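PDB 2BNL: RsbT co-antagonist protein RsbRA from Bacillus subtilis, which regulates sigma-B in the general stress response by stimulating RsbT kinase activity toward RsbS in vitro, and is represented here by its N-terminal globin-like domain. Local coordinates for residues N16-L21 against K93-K98; T23-E28 against A89-R94; K47-I52 against S68-R73; L79-L84 against E126-Y131. One frame throughout, in Å; residues are numbered along the deposited sequence.

Contact 1: N16-L21 against K93-K98; sequences NELLQL and KRLYTK
Arg-94 NH1 is gripped twice: it donates to an ordered water at 3.1 Å from NH1, and it takes part in a salt bridge with Glu-28, two turns farther along the same helix as the segment 16-21. The same water donates to the carbonyl oxygen of Leu-21, 2.9 Å from that O, so a single solvent molecule ties the guanidinium to the backbone of the facing helix. Next to this polar corner the contact is apolar. Leu-21, its CG anti to the backbone N (chi1 -172°), sends CD2 obliquely against the CB of Arg-94 at 3.7 Å, whereas CD1 meets the aliphatic CE of Lys-98 tip to tip at 3.9 Å. In this way the hydrocarbon parts of two basic side chains cover one leucine.

The helices belong to the all-helical, globin-like N-terminal domain, and here the segments 16-21 and 93-98 cross at 134° between their directions, their axes 10.9 Å apart at the closest. Deeper in the interface Leu-18 CD2 and Leu-95 CD1 cross obliquely, 3.8 Å apart. Both leucines are buried, and helix 5-13 adds to their cover through Ile-11 on Leu-18 and Phe-10 on Leu-95. From helix 109-135, Phe-120 also packs on Leu-95. Farther round helix 81-100, Lys-93 turns to the other chain of the dimer, forming a salt bridge with Asp-117 of the second subunit.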
# COMPACT_ATOMS: atom_id res chain seq x y z
N ASN A 16 -4.99 -16.11 17.26
CA ASN A 16 -5.93 -15.40 18.19
C ASN A 16 -5.41 -14.05 18.60
O ASN A 16 -6.18 -13.07 18.64
CB ASN A 16 -6.34 -16.34 19.36
CG ASN A 16 -7.32 -17.53 18.85
OD1 ASN A 16 -8.05 -17.39 17.78
ND2 ASN A 16 -7.31 -18.65 19.56
N GLU A 17 -4.11 -13.95 18.86
CA GLU A 17 -3.48 -12.69 19.22
C GLU A 17 -3.60 -11.67 18.09
O GLU A 17 -3.89 -10.48 18.30
CB GLU A 17 -1.97 -12.83 19.47
CG GLU A 17 -1.56 -13.37 20.80
CD GLU A 17 -0.10 -12.83 21.32
OE1 GLU A 17 0.67 -12.11 20.55
OE2 GLU A 17 0.25 -13.15 22.54
N LEU A 18 -3.30 -12.10 16.85
CA LEU A 18 -3.38 -11.19 15.74
C LEU A 18 -4.80 -10.71 15.46
O LEU A 18 -4.99 -9.59 15.13
CB LEU A 18 -2.74 -11.82 14.49
CG LEU A 18 -1.24 -12.04 14.63
CD1 LEU A 18 -0.57 -12.79 13.36
CD2 LEU A 18 -0.53 -10.66 14.76
N LEU A 19 -5.76 -11.57 15.60
CA LEU A 19 -7.13 -11.27 15.37
C LEU A 19 -7.51 -10.09 16.33
O LEU A 19 -8.19 -9.17 15.92
CB LEU A 19 -8.02 -12.50 15.50
CG LEU A 19 -9.61 -12.38 15.67
CD1 LEU A 19 -10.53 -11.91 14.48
CD2 LEU A 19 -10.28 -13.62 16.16
N GLN A 20 -7.12 -10.23 17.60
CA GLN A 20 -7.42 -9.19 18.61
C GLN A 20 -6.70 -7.89 18.26
O GLN A 20 -7.27 -6.83 18.32
CB GLN A 20 -7.03 -9.74 20.00
CG GLN A 20 -7.10 -8.69 21.17
CD GLN A 20 -8.52 -8.12 21.42
OE1 GLN A 20 -9.52 -8.57 20.77
NE2 GLN A 20 -8.63 -7.10 22.39
N LEU A 21 -5.43 -7.98 17.91
CA LEU A 21 -4.65 -6.82 17.55
C LEU A 21 -5.27 -6.02 16.36
O LEU A 21 -5.37 -4.82 16.40
CB LEU A 21 -3.25 -7.31 17.18
CG LEU A 21 -2.20 -6.27 16.93
CD1 LEU A 21 -1.80 -5.60 18.29
CD2 LEU A 21 -0.97 -6.89 16.29
N LYS A 93 2.35 -3.36 10.30
CA LYS A 93 3.22 -2.62 11.17
C LYS A 93 3.11 -3.05 12.60
O LYS A 93 4.14 -3.13 13.35
CB LYS A 93 2.94 -1.12 11.04
CG LYS A 93 3.34 -0.62 9.68
CD LYS A 93 3.06 0.89 9.69
CE LYS A 93 2.74 1.41 8.35
NZ LYS A 93 2.35 2.84 8.64
N ARG A 94 1.87 -3.41 12.97
CA ARG A 94 1.62 -3.95 14.23
C ARG A 94 2.13 -5.37 14.42
O ARG A 94 2.60 -5.71 15.48
CB ARG A 94 0.16 -3.76 14.59
CG ARG A 94 -0.08 -2.25 14.90
CD ARG A 94 -1.47 -1.90 15.42
NE ARG A 94 -1.74 -0.45 15.19
CZ ARG A 94 -2.69 0.27 15.79
NH1 ARG A 94 -3.47 -0.26 16.73
NH2 ARG A 94 -2.83 1.54 15.49
N LEU A 95 2.09 -6.15 13.36
CA LEU A 95 2.68 -7.47 13.34
C LEU A 95 4.22 -7.35 13.43
O LEU A 95 4.90 -8.10 14.16
CB LEU A 95 2.22 -8.21 12.06
CG LEU A 95 3.10 -9.43 11.75
CD1 LEU A 95 2.70 -10.47 12.77
CD2 LEU A 95 2.94 -9.99 10.39
N TYR A 96 4.79 -6.37 12.72
CA TYR A 96 6.18 -6.08 12.87
C TYR A 96 6.61 -5.87 14.35
O TYR A 96 7.54 -6.49 14.83
CB TYR A 96 6.63 -4.91 11.99
CG TYR A 96 7.98 -4.41 12.40
CD1 TYR A 96 9.16 -5.09 12.03
CD2 TYR A 96 8.09 -3.28 13.21
CE1 TYR A 96 10.38 -4.64 12.41
CE2 TYR A 96 9.34 -2.83 13.62
CZ TYR A 96 10.46 -3.51 13.18
OH TYR A 96 11.66 -3.04 13.53
N THR A 97 5.91 -5.03 15.05
CA THR A 97 6.23 -4.73 16.49
C THR A 97 6.21 -6.07 17.29
O THR A 97 7.15 -6.34 18.03
CB THR A 97 5.23 -3.75 17.01
OG1 THR A 97 5.27 -2.56 16.22
CG2 THR A 97 5.48 -3.34 18.49
N LYS A 98 5.17 -6.91 17.08
CA LYS A 98 5.08 -8.22 17.72
C LYS A 98 6.27 -9.09 17.40
O LYS A 98 6.93 -9.61 18.31
CB LYS A 98 3.81 -9.04 17.36
CG LYS A 98 2.48 -8.46 17.79
CD LYS A 98 2.60 -7.77 19.18
CE LYS A 98 1.25 -7.38 19.88
NZ LYS A 98 1.65 -6.55 21.02
O HOH W 1 -3.97 -2.96 18.18

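Contact 2: T23-E28 against A89-R94; sequences TDTLKE and AEFWKR
Thr-25 places its methyl CG2 over one face of the Arg-94 guanidinium, 4.0 Å above the plane and near its centre. Its CG2 stands anti to the backbone N, and the same methyl also touches Glu-90 CB at 3.7 Å and the edge of the Phe-91 ring. The hydroxyl comes close to Arg-94 NH1, but the angle is too poor for a bond; Thr-25 OG1 is engaged with Leu-21 O in its own helix.

With one face covered by the threonine methyl, the guanidinium is held round its edge by two carboxylates. Glu-28, extended along its whole length, reaches across from helix 15-30 so that one oxygen, OE1, receives both terminal nitrogens end-on: Arg-94 NH1 at 2.9 Å (155° at the hydrogen) and Arg-94 NH2 at 3.1 Å. Both donors meet that oxygen from above the carboxylate plane, which lies 38° from the guanidinium plane. Glu-90, bent at chi2, answers side-on from within the arginine's own helix: its OE1 accepts from Arg-94 NE at 2.9 Å, using the anti lone pair and a fairly straight bond (162°), and from NH2 as well.

Inward from the charges, Leu-26 meets the ring edge of Phe-91 at about a right angle, CG to CZ 3.8 Å, while Trp-22 stacks on that ring. The core is a salt-bridge network of Glu-28, Glu-90 and Arg-94, which Lys-93 joins by a long, weak ion pair to Glu-90: an i to i+4 pair bridged to a second helix, laid over the apolar interior of a globin-like fold.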
# COMPACT_ATOMS: atom_id res chain seq x y z
N THR A 23 -8.39 -6.39 15.15
CA THR A 23 -9.71 -5.93 15.49
C THR A 23 -9.61 -4.59 16.22
O THR A 23 -10.32 -3.65 15.95
CB THR A 23 -10.48 -7.03 16.31
OG1 THR A 23 -10.64 -8.19 15.47
CG2 THR A 23 -11.90 -6.49 16.63
N ASP A 24 -8.70 -4.51 17.16
CA ASP A 24 -8.46 -3.27 17.90
C ASP A 24 -7.98 -2.15 17.04
O ASP A 24 -8.34 -1.00 17.26
CB ASP A 24 -7.47 -3.48 19.07
CG ASP A 24 -8.06 -4.36 20.18
OD1 ASP A 24 -9.31 -4.64 20.23
OD2 ASP A 24 -7.24 -4.86 20.97
N THR A 25 -7.15 -2.45 16.05
CA THR A 25 -6.69 -1.42 15.09
C THR A 25 -7.87 -0.87 14.31
O THR A 25 -7.99 0.33 14.22
CB THR A 25 -5.66 -2.07 14.14
OG1 THR A 25 -4.57 -2.54 14.91
CG2 THR A 25 -5.19 -1.13 13.05
N LEU A 26 -8.78 -1.74 13.81
CA LEU A 26 -9.97 -1.30 13.09
C LEU A 26 -10.83 -0.42 13.93
O LEU A 26 -11.29 0.63 13.50
CB LEU A 26 -10.79 -2.48 12.56
CG LEU A 26 -10.12 -3.28 11.45
CD1 LEU A 26 -10.83 -4.52 11.20
CD2 LEU A 26 -10.03 -2.49 10.09
N LYS A 27 -11.02 -0.83 15.16
CA LYS A 27 -11.85 -0.09 16.05
C LYS A 27 -11.28 1.29 16.31
O LYS A 27 -11.99 2.30 16.28
CB LYS A 27 -12.02 -0.89 17.32
CG LYS A 27 -12.95 -2.09 17.16
CD LYS A 27 -12.93 -2.97 18.45
CE LYS A 27 -13.30 -2.19 19.62
NZ LYS A 27 -13.68 -3.01 20.83
N GLU A 28 -9.97 1.34 16.56
CA GLU A 28 -9.26 2.63 16.80
C GLU A 28 -9.43 3.54 15.62
O GLU A 28 -9.74 4.71 15.74
CB GLU A 28 -7.77 2.33 17.05
CG GLU A 28 -6.90 3.50 17.31
CD GLU A 28 -5.39 3.11 17.38
OE1 GLU A 28 -5.01 1.93 17.71
OE2 GLU A 28 -4.59 3.98 17.00
N ALA A 89 -2.11 -1.16 6.14
CA ALA A 89 -0.72 -0.61 6.48
C ALA A 89 -0.41 -0.79 7.98
O ALA A 89 0.63 -1.33 8.38
CB ALA A 89 -0.59 0.82 6.04
N GLU A 90 -1.38 -0.42 8.83
CA GLU A 90 -1.23 -0.61 10.25
C GLU A 90 -1.21 -2.08 10.68
O GLU A 90 -0.51 -2.39 11.63
CB GLU A 90 -2.39 0.12 11.05
CG GLU A 90 -2.22 1.46 11.39
CD GLU A 90 -0.82 1.73 12.02
OE1 GLU A 90 -0.52 1.29 13.16
OE2 GLU A 90 -0.01 2.36 11.29
N PHE A 91 -1.96 -2.99 10.00
CA PHE A 91 -1.97 -4.38 10.32
C PHE A 91 -0.52 -4.94 10.26
O PHE A 91 -0.11 -5.57 11.23
CB PHE A 91 -2.83 -5.19 9.36
CG PHE A 91 -4.31 -5.13 9.62
CD1 PHE A 91 -4.89 -4.18 10.53
CD2 PHE A 91 -5.13 -5.92 8.94
CE1 PHE A 91 -6.22 -4.11 10.71
CE2 PHE A 91 -6.48 -5.89 9.13
CZ PHE A 91 -7.02 -4.98 10.02
N TRP A 92 0.22 -4.68 9.18
CA TRP A 92 1.56 -5.29 9.03
C TRP A 92 2.55 -4.64 10.03
O TRP A 92 3.48 -5.31 10.54
CB TRP A 92 2.03 -5.41 7.56
CG TRP A 92 2.49 -4.16 6.89
CD1 TRP A 92 1.75 -3.33 6.04
CD2 TRP A 92 3.74 -3.52 7.08
NE1 TRP A 92 2.50 -2.24 5.70
CE2 TRP A 92 3.71 -2.32 6.33
CE3 TRP A 92 4.89 -3.83 7.81
CZ2 TRP A 92 4.80 -1.42 6.31
CZ3 TRP A 92 5.96 -2.90 7.84
CH2 TRP A 92 5.93 -1.77 7.03
N LYS A 93 2.35 -3.36 10.30
CA LYS A 93 3.22 -2.62 11.17
C LYS A 93 3.11 -3.05 12.60
O LYS A 93 4.14 -3.13 13.35
CB LYS A 93 2.94 -1.12 11.04
CG LYS A 93 3.34 -0.62 9.68
CD LYS A 93 3.06 0.89 9.69
CE LYS A 93 2.74 1.41 8.35
NZ LYS A 93 2.35 2.84 8.64
N ARG A 94 1.87 -3.41 12.97
CA ARG A 94 1.62 -3.95 14.23
C ARG A 94 2.13 -5.37 14.42
O ARG A 94 2.60 -5.71 15.48
CB ARG A 94 0.16 -3.76 14.59
CG ARG A 94 -0.08 -2.25 14.90
CD ARG A 94 -1.47 -1.90 15.42
NE ARG A 94 -1.74 -0.45 15.19
CZ ARG A 94 -2.69 0.27 15.79
NH1 ARG A 94 -3.47 -0.26 16.73
NH2 ARG A 94 -2.83 1.54 15.49

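Contact 3: K47-I52 against S68-R73; sequences KEYIDI and SELALR
Two torsions away from the usual staggered positions bring the charges together: chi1 of Glu-48 stands at -102°, and the otherwise extended chain of Arg-73 is bent at chi3 (141°). Glu-48 then reaches across from helix 39-54, and Arg-73, whose CG lies anti to the backbone N, is turned at its tip by the bend at chi3. The result is one short salt bridge, Arg-73 NH1 to Glu-48 OE2 at 2.5 Å, with a bent geometry of 130° at the hydrogen. Carboxylate and guanidinium are nearly parallel but not coplanar: OE2 lies out of the guanidinium plane, and NH1 approaches from above the carboxylate plane, so the groups are stepped instead of paired edge to edge. Arg-73 CD, only 3.1 Å from Glu-48 OE2, adds to a tight fit.

Alongside the charges, the glutamate crosses Leu-70 obliquely, Glu-48 OE2 lying 3.5 Å from Leu-70 CD1 and Glu-48 OE1 3.4 Å from Leu-70 CA. An alanine in place of Glu-48 would remove the carboxylate, and Arg-73 would probably lose its salt bridge to helix 39-54, keeping a weak bond to Val-41 O, and Leu-70 much of its cover. On the inner side, Leu-70 CD2 packs on Ile-52 CD1 at 3.6 Å and lies 4.2 Å from Tyr-49 CD1, at the ring edge.

This is an antiparallel helix pair of the globin-like domain, apolar inside and salt-bridged at its edge. Helix 109-135 lies against the inner side: Ile-123 packs on Ile-52, Phe-120 and Ile-127 on Tyr-49, whose hydroxyl bonds to Asn-124, while Gln-130 meets Ala-71.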
# COMPACT_ATOMS: atom_id res chain seq x y z
N LYS A 47 -10.81 -11.59 10.79
CA LYS A 47 -10.81 -13.03 10.59
C LYS A 47 -10.77 -13.39 9.09
O LYS A 47 -10.05 -14.32 8.72
CB LYS A 47 -11.98 -13.73 11.36
CG LYS A 47 -12.15 -15.21 11.01
CD LYS A 47 -10.96 -16.04 11.36
CE LYS A 47 -11.27 -17.66 11.27
NZ LYS A 47 -10.04 -18.38 10.91
N GLU A 48 -11.53 -12.70 8.28
CA GLU A 48 -11.57 -12.92 6.80
C GLU A 48 -10.18 -12.61 6.27
O GLU A 48 -9.68 -13.26 5.38
CB GLU A 48 -12.48 -11.95 6.08
CG GLU A 48 -13.87 -12.41 5.64
CD GLU A 48 -14.64 -11.33 4.81
OE1 GLU A 48 -14.84 -11.60 3.57
OE2 GLU A 48 -15.07 -10.24 5.39
N TYR A 49 -9.58 -11.55 6.76
CA TYR A 49 -8.15 -11.22 6.33
C TYR A 49 -7.10 -12.24 6.71
O TYR A 49 -6.28 -12.66 5.89
CB TYR A 49 -7.76 -9.91 6.93
CG TYR A 49 -6.48 -9.35 6.44
CD1 TYR A 49 -6.33 -8.92 5.12
CD2 TYR A 49 -5.42 -9.19 7.28
CE1 TYR A 49 -5.15 -8.33 4.66
CE2 TYR A 49 -4.20 -8.61 6.80
CZ TYR A 49 -4.10 -8.18 5.49
OH TYR A 49 -2.94 -7.56 5.10
N ILE A 50 -7.13 -12.67 7.98
CA ILE A 50 -6.22 -13.72 8.38
C ILE A 50 -6.39 -15.01 7.49
O ILE A 50 -5.40 -15.67 7.18
CB ILE A 50 -6.33 -14.11 9.90
CG1 ILE A 50 -5.98 -12.94 10.81
CG2 ILE A 50 -5.21 -15.12 10.41
CD1 ILE A 50 -6.54 -12.97 12.38
N ASP A 51 -7.62 -15.38 7.20
CA ASP A 51 -7.94 -16.56 6.39
C ASP A 51 -7.33 -16.40 4.98
O ASP A 51 -6.81 -17.35 4.47
CB ASP A 51 -9.43 -16.75 6.21
CG ASP A 51 -10.11 -17.38 7.42
OD1 ASP A 51 -9.45 -17.67 8.43
OD2 ASP A 51 -11.32 -17.57 7.30
N ILE A 52 -7.36 -15.19 4.43
CA ILE A 52 -6.60 -14.83 3.21
C ILE A 52 -5.10 -15.05 3.32
O ILE A 52 -4.49 -15.71 2.45
CB ILE A 52 -6.91 -13.41 2.70
CG1 ILE A 52 -8.37 -13.33 2.20
CG2 ILE A 52 -5.89 -12.96 1.67
CD1 ILE A 52 -9.00 -11.93 2.29
N SER A 68 -11.83 -11.19 -3.12
CA SER A 68 -12.87 -10.47 -3.82
C SER A 68 -14.07 -10.23 -2.88
O SER A 68 -14.67 -9.11 -2.88
CB SER A 68 -13.31 -11.30 -5.03
OG SER A 68 -14.58 -10.97 -5.40
N GLU A 69 -14.43 -11.25 -2.13
CA GLU A 69 -15.46 -11.12 -1.10
C GLU A 69 -15.14 -10.11 0.00
O GLU A 69 -16.04 -9.34 0.44
CB GLU A 69 -15.76 -12.44 -0.45
CG GLU A 69 -17.17 -12.38 0.15
CD GLU A 69 -18.40 -12.74 -0.81
OE1 GLU A 69 -18.79 -12.03 -1.83
OE2 GLU A 69 -19.03 -13.79 -0.47
N LEU A 70 -13.90 -10.14 0.51
CA LEU A 70 -13.55 -9.18 1.54
C LEU A 70 -13.66 -7.74 1.00
O LEU A 70 -14.16 -6.84 1.72
CB LEU A 70 -12.15 -9.41 2.08
CG LEU A 70 -11.56 -8.39 3.07
CD1 LEU A 70 -12.46 -8.32 4.16
CD2 LEU A 70 -10.27 -8.86 3.61
N ALA A 71 -13.18 -7.50 -0.24
CA ALA A 71 -13.14 -6.14 -0.80
C ALA A 71 -14.54 -5.62 -1.05
O ALA A 71 -14.87 -4.46 -0.74
CB ALA A 71 -12.31 -6.13 -2.08
N LEU A 72 -15.38 -6.47 -1.61
CA LEU A 72 -16.77 -6.15 -1.85
C LEU A 72 -17.56 -5.81 -0.60
O LEU A 72 -18.30 -4.83 -0.54
CB LEU A 72 -17.45 -7.30 -2.59
CG LEU A 72 -18.91 -7.18 -2.98
CD1 LEU A 72 -19.20 -6.00 -3.84
CD2 LEU A 72 -19.51 -8.44 -3.55
N ARG A 73 -17.32 -6.58 0.45
CA ARG A 73 -17.95 -6.30 1.75
C ARG A 73 -17.49 -4.96 2.26
O ARG A 73 -18.31 -4.15 2.77
CB ARG A 73 -17.56 -7.40 2.76
CG ARG A 73 -18.29 -7.45 4.06
CD ARG A 73 -17.67 -8.66 4.98
NE ARG A 73 -17.64 -8.12 6.33
CZ ARG A 73 -17.14 -8.66 7.48
NH1 ARG A 73 -16.47 -9.88 7.47
NH2 ARG A 73 -17.31 -7.91 8.65

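Contact 4: L79-L84 against E126-Y131; sequences LSMKFL and EIFNQY
Met-81, present as selenomethionine, sits at the apolar centre between two aromatic rings. Its chain, bent at chi2 and chi3, puts SE obliquely near both: 4.8 Å from the centroid of the Phe-128 ring and 4.6 Å from that of Tyr-131, two Met-aromatic contacts from one atom. Met-81 CA lies over a face of the tyrosine, with CB 3.7 Å from Tyr-131 CE2. A turn farther along, Leu-84 extends CD2 to Tyr-131 CD1 at 3.7 Å and to Ile-127 CG2 at 3.9 Å.

At the polar edge, Tyr-131 OH donates to Leu-79 O at 2.6 Å, in the carbonyl plane and on a lone pair. Just beyond it Ser-80 N-caps helix 81-100, its OG accepting from Phe-83 N at 3.0 Å. A leucine in place of Tyr-131 would lose the hydroxyl and the ring, and would probably loosen both the turn before this helix and the seat of Met-81.

Close by, Phe-128 meets its counterpart Phe-128 of the second subunit, and Lys-82 pairs with Glu-126 of that chain. A buried hydroxyl satisfied by a backbone carbonyl is consistent with Tyr-131 tying the turn before helix 81-100 to helix 109-135.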
# COMPACT_ATOMS: atom_id res chain seq x y z
N LEU A 79 -16.69 1.27 4.19
CA LEU A 79 -15.24 1.57 4.42
C LEU A 79 -14.71 2.21 3.13
O LEU A 79 -14.92 1.69 2.06
CB LEU A 79 -14.43 0.36 4.79
CG LEU A 79 -14.97 -0.48 5.94
CD1 LEU A 79 -13.88 -1.57 6.11
CD2 LEU A 79 -15.20 0.39 7.20
N SER A 80 -14.09 3.37 3.22
CA SER A 80 -13.38 3.96 2.06
C SER A 80 -12.11 3.25 1.78
O SER A 80 -11.60 2.48 2.59
CB SER A 80 -13.04 5.42 2.35
OG SER A 80 -12.18 5.57 3.45
N MSE A 81 -11.56 3.54 0.59
CA MSE A 81 -10.31 2.95 0.14
C MSE A 81 -9.27 3.49 1.07
O MSE A 81 -8.35 2.80 1.43
CB MSE A 81 -9.99 3.31 -1.32
CG MSE A 81 -8.65 3.05 -1.69
SE MSE A 81 -8.25 1.17 -1.99
CE MSE A 81 -7.24 1.32 -1.16
N LYS A 82 -9.37 4.76 1.37
CA LYS A 82 -8.44 5.44 2.31
C LYS A 82 -8.37 4.66 3.63
O LYS A 82 -7.30 4.40 4.17
CB LYS A 82 -8.90 6.93 2.55
CG LYS A 82 -7.98 7.65 3.46
CD LYS A 82 -6.68 8.08 2.69
CE LYS A 82 -5.63 8.95 3.53
NZ LYS A 82 -4.37 9.67 2.86
N PHE A 83 -9.55 4.39 4.24
CA PHE A 83 -9.67 3.64 5.50
C PHE A 83 -9.07 2.24 5.36
O PHE A 83 -8.27 1.77 6.19
CB PHE A 83 -11.18 3.47 5.88
CG PHE A 83 -11.39 2.75 7.17
CD1 PHE A 83 -11.47 3.46 8.35
CD2 PHE A 83 -11.38 1.42 7.23
CE1 PHE A 83 -11.61 2.74 9.62
CE2 PHE A 83 -11.59 0.70 8.44
CZ PHE A 83 -11.66 1.39 9.66
N LEU A 84 -9.48 1.56 4.31
CA LEU A 84 -8.96 0.23 4.08
C LEU A 84 -7.46 0.21 3.95
O LEU A 84 -6.82 -0.62 4.60
CB LEU A 84 -9.67 -0.41 2.87
CG LEU A 84 -9.16 -1.82 2.51
CD1 LEU A 84 -9.49 -2.74 3.64
CD2 LEU A 84 -9.85 -2.24 1.34
N GLU A 126 -3.76 -6.63 -4.21
CA GLU A 126 -4.85 -7.37 -4.86
C GLU A 126 -6.16 -7.00 -4.15
O GLU A 126 -7.21 -6.90 -4.75
CB GLU A 126 -4.60 -8.85 -4.68
CG GLU A 126 -5.48 -9.71 -5.55
CD GLU A 126 -5.34 -9.37 -7.04
OE1 GLU A 126 -4.19 -9.13 -7.42
OE2 GLU A 126 -6.39 -9.21 -7.74
N ILE A 127 -6.13 -6.91 -2.85
CA ILE A 127 -7.29 -6.35 -2.17
C ILE A 127 -7.68 -4.95 -2.68
O ILE A 127 -8.90 -4.65 -2.91
CB ILE A 127 -7.15 -6.42 -0.60
CG1 ILE A 127 -7.09 -7.84 -0.07
CG2 ILE A 127 -8.27 -5.57 0.09
CD1 ILE A 127 -6.63 -7.95 1.36
N PHE A 128 -6.71 -4.05 -2.77
CA PHE A 128 -7.01 -2.70 -3.24
C PHE A 128 -7.65 -2.82 -4.66
O PHE A 128 -8.61 -2.13 -5.00
CB PHE A 128 -5.76 -1.81 -3.29
CG PHE A 128 -5.05 -1.64 -2.00
CD1 PHE A 128 -5.72 -1.70 -0.80
CD2 PHE A 128 -3.74 -1.33 -1.98
CE1 PHE A 128 -5.04 -1.54 0.39
CE2 PHE A 128 -3.06 -1.10 -0.79
CZ PHE A 128 -3.75 -1.27 0.41
N ASN A 129 -7.04 -3.67 -5.51
CA ASN A 129 -7.55 -3.83 -6.89
C ASN A 129 -9.02 -4.24 -6.90
O ASN A 129 -9.81 -3.72 -7.64
CB ASN A 129 -6.67 -4.83 -7.62
CG ASN A 129 -6.86 -4.83 -9.12
OD1 ASN A 129 -6.79 -3.80 -9.78
ND2 ASN A 129 -7.14 -6.00 -9.68
N GLN A 130 -9.38 -5.19 -6.04
CA GLN A 130 -10.79 -5.76 -6.03
C GLN A 130 -11.74 -4.77 -5.42
O GLN A 130 -12.85 -4.64 -5.85
CB GLN A 130 -10.79 -7.08 -5.27
CG GLN A 130 -10.21 -8.21 -6.08
CD GLN A 130 -10.95 -8.46 -7.43
OE1 GLN A 130 -12.16 -8.52 -7.51
NE2 GLN A 130 -10.19 -8.71 -8.41
N TYR A 131 -11.22 -3.96 -4.52
CA TYR A 131 -12.00 -2.86 -3.96
C TYR A 131 -12.45 -1.89 -5.08
O TYR A 131 -13.67 -1.51 -5.24
CB TYR A 131 -11.15 -2.11 -2.92
CG TYR A 131 -11.93 -1.03 -2.26
CD1 TYR A 131 -12.54 -1.26 -1.01
CD2 TYR A 131 -12.15 0.15 -2.88
CE1 TYR A 131 -13.30 -0.23 -0.38
CE2 TYR A 131 -12.91 1.18 -2.26
CZ TYR A 131 -13.46 0.96 -1.01
OH TYR A 131 -14.28 1.95 -0.47

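In the fold
Helix 81-100 connects three of the four sites: contacts 1 and 2 follow one another along it against helix 15-30, centres 8 Å apart and sharing Lys-93 and Arg-94, while contact 4 lies at its beginning, with its centre 20 Å from that of contact 1. Contact 3 is nested within the chain loop closed by either of the first two, and touches each: Leu-19 rests on Ile-50, and Phe-91 CD2 is 3.6 Å from Tyr-49 CE2. Contacts 3 and 4, centres 11 Å apart, meet through Ala-71 and Tyr-131. Together they join the helices of a nonheme globin fold; contacts 1, 2 and 4 also reach the second subunit, and contact 3 does not.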